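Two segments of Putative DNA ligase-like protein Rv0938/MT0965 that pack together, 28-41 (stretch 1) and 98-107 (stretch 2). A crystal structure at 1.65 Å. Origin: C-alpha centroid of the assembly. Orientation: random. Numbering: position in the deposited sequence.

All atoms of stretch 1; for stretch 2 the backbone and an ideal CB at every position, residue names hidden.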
# COMPACT_ATOMS: atom_id res chain seq x y z
N THR A 28 -11.74 -10.86 -14.74
CA THR A 28 -13.16 -10.70 -14.33
C THR A 28 -13.33 -10.44 -12.84
O THR A 28 -12.40 -10.59 -12.02
CB THR A 28 -13.96 -11.98 -14.60
OG1 THR A 28 -13.45 -13.05 -13.78
CG2 THR A 28 -13.92 -12.40 -16.08
N LYS A 29 -14.55 -10.09 -12.47
CA LYS A 29 -14.88 -9.96 -11.05
C LYS A 29 -14.58 -11.27 -10.32
O LYS A 29 -14.01 -11.25 -9.23
CB LYS A 29 -16.33 -9.55 -10.85
CG LYS A 29 -16.64 -8.14 -11.20
CD LYS A 29 -18.03 -7.75 -10.69
CE LYS A 29 -18.09 -7.58 -9.15
NZ LYS A 29 -19.49 -7.22 -8.57
N SER A 30 -14.90 -12.41 -10.93
CA SER A 30 -14.60 -13.73 -10.33
C SER A 30 -13.09 -13.91 -10.07
O SER A 30 -12.67 -14.37 -9.00
CB SER A 30 -15.14 -14.87 -11.21
OG SER A 30 -14.96 -16.12 -10.58
N ASP A 31 -12.29 -13.52 -11.05
CA ASP A 31 -10.83 -13.57 -10.89
C ASP A 31 -10.39 -12.77 -9.67
O ASP A 31 -9.52 -13.21 -8.89
CB ASP A 31 -10.13 -12.99 -12.12
CG ASP A 31 -10.23 -13.90 -13.35
OD1 ASP A 31 -10.23 -15.15 -13.20
OD2 ASP A 31 -10.25 -13.35 -14.46
N ILE A 32 -10.94 -11.57 -9.55
CA ILE A 32 -10.57 -10.66 -8.46
C ILE A 32 -11.02 -11.19 -7.08
O ILE A 32 -10.27 -11.12 -6.07
CB ILE A 32 -11.07 -9.23 -8.82
CG1 ILE A 32 -10.41 -8.75 -10.15
CG2 ILE A 32 -10.89 -8.25 -7.70
CD1 ILE A 32 -8.93 -8.78 -10.20
N PHE A 33 -12.24 -11.74 -7.05
CA PHE A 33 -12.80 -12.36 -5.85
C PHE A 33 -11.87 -13.47 -5.36
O PHE A 33 -11.49 -13.56 -4.18
CB PHE A 33 -14.20 -12.89 -6.19
CG PHE A 33 -15.09 -13.20 -4.98
CD1 PHE A 33 -15.68 -12.17 -4.23
CD2 PHE A 33 -15.44 -14.52 -4.70
CE1 PHE A 33 -16.58 -12.49 -3.18
CE2 PHE A 33 -16.33 -14.83 -3.65
CZ PHE A 33 -16.89 -13.80 -2.91
N ASP A 34 -11.44 -14.32 -6.30
CA ASP A 34 -10.58 -15.43 -5.92
C ASP A 34 -9.20 -14.89 -5.53
O ASP A 34 -8.58 -15.41 -4.64
CB ASP A 34 -10.47 -16.44 -7.07
CG ASP A 34 -11.69 -17.40 -7.13
OD1 ASP A 34 -12.54 -17.40 -6.19
OD2 ASP A 34 -11.78 -18.18 -8.10
N TYR A 35 -8.74 -13.85 -6.20
CA TYR A 35 -7.44 -13.30 -5.84
C TYR A 35 -7.40 -12.78 -4.41
O TYR A 35 -6.49 -13.12 -3.63
CB TYR A 35 -7.01 -12.21 -6.81
CG TYR A 35 -5.78 -11.50 -6.30
CD1 TYR A 35 -4.50 -12.07 -6.45
CD2 TYR A 35 -5.89 -10.25 -5.68
CE1 TYR A 35 -3.33 -11.38 -5.98
CE2 TYR A 35 -4.75 -9.56 -5.18
CZ TYR A 35 -3.48 -10.13 -5.33
OH TYR A 35 -2.33 -9.53 -4.82
N TYR A 36 -8.40 -11.97 -4.05
CA TYR A 36 -8.38 -11.37 -2.72
C TYR A 36 -8.61 -12.49 -1.64
O TYR A 36 -8.04 -12.45 -0.53
CB TYR A 36 -9.38 -10.23 -2.63
CG TYR A 36 -8.77 -8.91 -3.08
CD1 TYR A 36 -7.59 -8.45 -2.47
CD2 TYR A 36 -9.36 -8.13 -4.07
CE1 TYR A 36 -7.00 -7.24 -2.84
CE2 TYR A 36 -8.78 -6.90 -4.46
CZ TYR A 36 -7.59 -6.47 -3.83
OH TYR A 36 -6.97 -5.28 -4.20
N ALA A 37 -9.38 -13.52 -1.98
CA ALA A 37 -9.44 -14.70 -1.10
C ALA A 37 -8.07 -15.34 -0.93
O ALA A 37 -7.71 -15.74 0.19
CB ALA A 37 -10.43 -15.72 -1.64
N GLY A 38 -7.34 -15.47 -2.03
CA GLY A 38 -6.04 -16.18 -2.03
C GLY A 38 -4.98 -15.43 -1.25
O GLY A 38 -4.09 -16.05 -0.65
N VAL A 39 -5.07 -14.10 -1.30
CA VAL A 39 -4.07 -13.26 -0.60
C VAL A 39 -4.48 -12.83 0.81
O VAL A 39 -3.67 -12.23 1.52
CB VAL A 39 -3.57 -12.01 -1.42
CG1 VAL A 39 -2.97 -12.42 -2.78
CG2 VAL A 39 -4.64 -10.91 -1.53
N ALA A 40 -5.72 -13.14 1.22
CA ALA A 40 -6.22 -12.62 2.50
C ALA A 40 -5.23 -12.87 3.65
O ALA A 40 -4.93 -11.95 4.43
CB ALA A 40 -7.63 -13.20 2.87
N GLU A 41 -4.76 -14.11 3.78
CA GLU A 41 -3.96 -14.50 4.94
C GLU A 41 -2.74 -13.61 5.05
O GLU A 41 -2.42 -13.14 6.16
CB GLU A 41 -3.53 -15.96 4.86
CG GLU A 41 -2.81 -16.48 6.13
CD GLU A 41 -2.13 -17.86 5.93
OE1 GLU A 41 -2.42 -18.54 4.90
OE2 GLU A 41 -1.35 -18.28 6.82
N UNK A 98 -10.67 -9.07 8.04
CA UNK A 98 -11.11 -10.46 7.83
C UNK A 98 -11.12 -10.75 6.33
O UNK A 98 -11.21 -9.84 5.49
CB UNK A 98 -12.49 -10.70 8.44
N UNK A 99 -11.04 -12.05 6.02
CA UNK A 99 -11.14 -12.48 4.62
C UNK A 99 -12.45 -12.00 3.97
O UNK A 99 -12.46 -11.53 2.81
CB UNK A 99 -11.04 -14.00 4.53
N UNK A 100 -13.54 -12.06 4.73
CA UNK A 100 -14.82 -11.64 4.18
C UNK A 100 -14.84 -10.14 3.86
O UNK A 100 -15.48 -9.72 2.89
CB UNK A 100 -15.94 -11.98 5.16
N UNK A 101 -14.08 -9.35 4.62
CA UNK A 101 -13.92 -7.94 4.32
C UNK A 101 -13.27 -7.75 2.95
O UNK A 101 -13.65 -6.89 2.17
CB UNK A 101 -13.09 -7.26 5.41
N UNK A 102 -12.25 -8.57 2.67
CA UNK A 102 -11.61 -8.49 1.35
C UNK A 102 -12.55 -9.00 0.24
O UNK A 102 -12.49 -8.52 -0.88
CB UNK A 102 -10.31 -9.30 1.35
N UNK A 103 -13.39 -9.99 0.56
CA UNK A 103 -14.46 -10.37 -0.37
C UNK A 103 -15.38 -9.17 -0.71
O UNK A 103 -15.80 -8.98 -1.86
CB UNK A 103 -15.29 -11.51 0.23
N UNK A 104 -15.70 -8.35 0.31
CA UNK A 104 -16.50 -7.12 0.11
C UNK A 104 -15.71 -6.14 -0.78
O UNK A 104 -16.25 -5.58 -1.74
CB UNK A 104 -16.84 -6.47 1.45
N UNK A 105 -14.41 -5.98 -0.53
CA UNK A 105 -13.57 -5.14 -1.37
C UNK A 105 -13.69 -5.60 -2.86
O UNK A 105 -13.90 -4.78 -3.76
CB UNK A 105 -12.12 -5.20 -0.89
N UNK A 106 -13.60 -6.90 -3.10
CA UNK A 106 -13.69 -7.43 -4.46
C UNK A 106 -15.08 -7.19 -5.05
O UNK A 106 -15.20 -6.74 -6.17
CB UNK A 106 -13.36 -8.92 -4.47
N UNK A 107 -16.12 -7.48 -4.26
CA UNK A 107 -17.48 -7.29 -4.73
C UNK A 107 -17.77 -5.81 -5.12
O UNK A 107 -18.54 -5.53 -6.05
CB UNK A 107 -18.46 -7.75 -3.65

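The two helices run nearly antiparallel, their N-to-C directions 156° apart and their axes approaching to 8.6 Å, so the start of stretch 2 lies beside the last residues of stretch 1.

Position 98 directly precedes its helix, with extended backbone angles (-149/158) and a CA-to-CB bond pointing away. Serine, threonine, aspartate or asparagine could cap the free amides here. It is Ser-98, whose OG accepts from the backbone N of position 101 at 3.1 Å.

At position 99 the bond points sideways and the ideal CB sits 3.9 Å from Ala-40 CB. A small side chain fits directly; a longer one would have to lean outward. Ala-99 meets Ala-40 methyl to methyl, CB to CB at 3.9 Å.

Position 100 points away and stretch 1 sets no condition; it is Thr-100. Position 101 is likewise out of reach; an ideal CB would lie 3.2 Å from Ser-98 O, close but usual in a helix, so stretch 1 and the backbone leave the choice open. It is Gly-101, without a side chain.

Position 102 points toward stretch 1, its ideal CB 4.2 Å from Tyr-36 CB and 5.0 Å from Ala-40 CB. Between the ring and the alanine, a branched aliphatic chain or methionine would suit. Leu-102 reaches both: CD2 lies 4.1 Å from Tyr-36 CD1, and CD1 lies 3.7 Å from Ala-40 CA.

At position 103 the ideal CB is already 3.8 Å from Phe-33 CE1, so a small apolar group can meet the ring without extending. Ala-103 does so, its CB 3.7 Å from Phe-33 CE1.

Position 104 points away, leaving the choice open as far as stretch 1 is concerned; it is Trp-104.

Position 105 points toward stretch 1, with Tyr-36 CD2 5.1 Å from the ideal CB. Valine, isoleucine or leucine could cover that ring. Ile-105 places CG2 over one face, 4.0 Å from Tyr-36 CE2, while the end of its side chain leads away.

Position 106 is the tightest. Its CA is 5.2 Å from that of Phe-33, and the ideal CB lies 3.7 Å from Phe-33 CA and 4.1 Å from both Tyr-36 CD2 and Ile-32 O, which argues for alanine or glycine. Ala-106 packs its CB 4.0 Å from Phe-33 CD1 and 4.2 Å from Ile-32 CG2.

At position 107 the bond points sideways, but Lys-29 NZ lies 5.1 Å from the ideal CB and invites an acceptor: glutamine, glutamate or a shorter polar residue. In Gln-107, OE1 accepts from Lys-29 NZ at 2.9 Å; the same NZ also donates to Gln-107 O at 3.2 Å.

Stretch 2, residues 98-107: SATGLAWIAQ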
# COMPACT_ATOMS: atom_id res chain seq x y z
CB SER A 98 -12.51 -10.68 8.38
OG SER A 98 -13.49 -9.98 7.59
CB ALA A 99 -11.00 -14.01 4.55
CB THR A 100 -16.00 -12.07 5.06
OG1 THR A 100 -15.91 -13.47 5.32
CG2 THR A 100 -17.28 -11.84 4.32
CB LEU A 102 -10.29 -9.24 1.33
CG LEU A 102 -9.16 -8.51 2.04
CD1 LEU A 102 -7.98 -9.41 2.32
CD2 LEU A 102 -8.71 -7.26 1.29
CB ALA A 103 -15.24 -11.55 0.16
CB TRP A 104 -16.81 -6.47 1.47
CG TRP A 104 -17.52 -5.17 1.34
CD1 TRP A 104 -18.80 -4.97 0.89
CD2 TRP A 104 -16.94 -3.88 1.54
NE1 TRP A 104 -19.08 -3.62 0.87
CE2 TRP A 104 -17.96 -2.93 1.27
CE3 TRP A 104 -15.68 -3.42 1.98
CZ2 TRP A 104 -17.74 -1.54 1.39
CZ3 TRP A 104 -15.45 -2.07 2.10
CH2 TRP A 104 -16.49 -1.13 1.83
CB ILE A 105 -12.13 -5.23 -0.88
CG1 ILE A 105 -11.97 -4.37 0.40
CG2 ILE A 105 -11.13 -4.82 -1.99
CD1 ILE A 105 -12.16 -2.86 0.18
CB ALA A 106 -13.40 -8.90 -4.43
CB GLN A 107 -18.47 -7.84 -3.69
CG GLN A 107 -19.92 -7.35 -3.88
CD GLN A 107 -20.53 -7.67 -5.24
OE1 GLN A 107 -20.00 -8.47 -6.03
NE2 GLN A 107 -21.66 -7.03 -5.53
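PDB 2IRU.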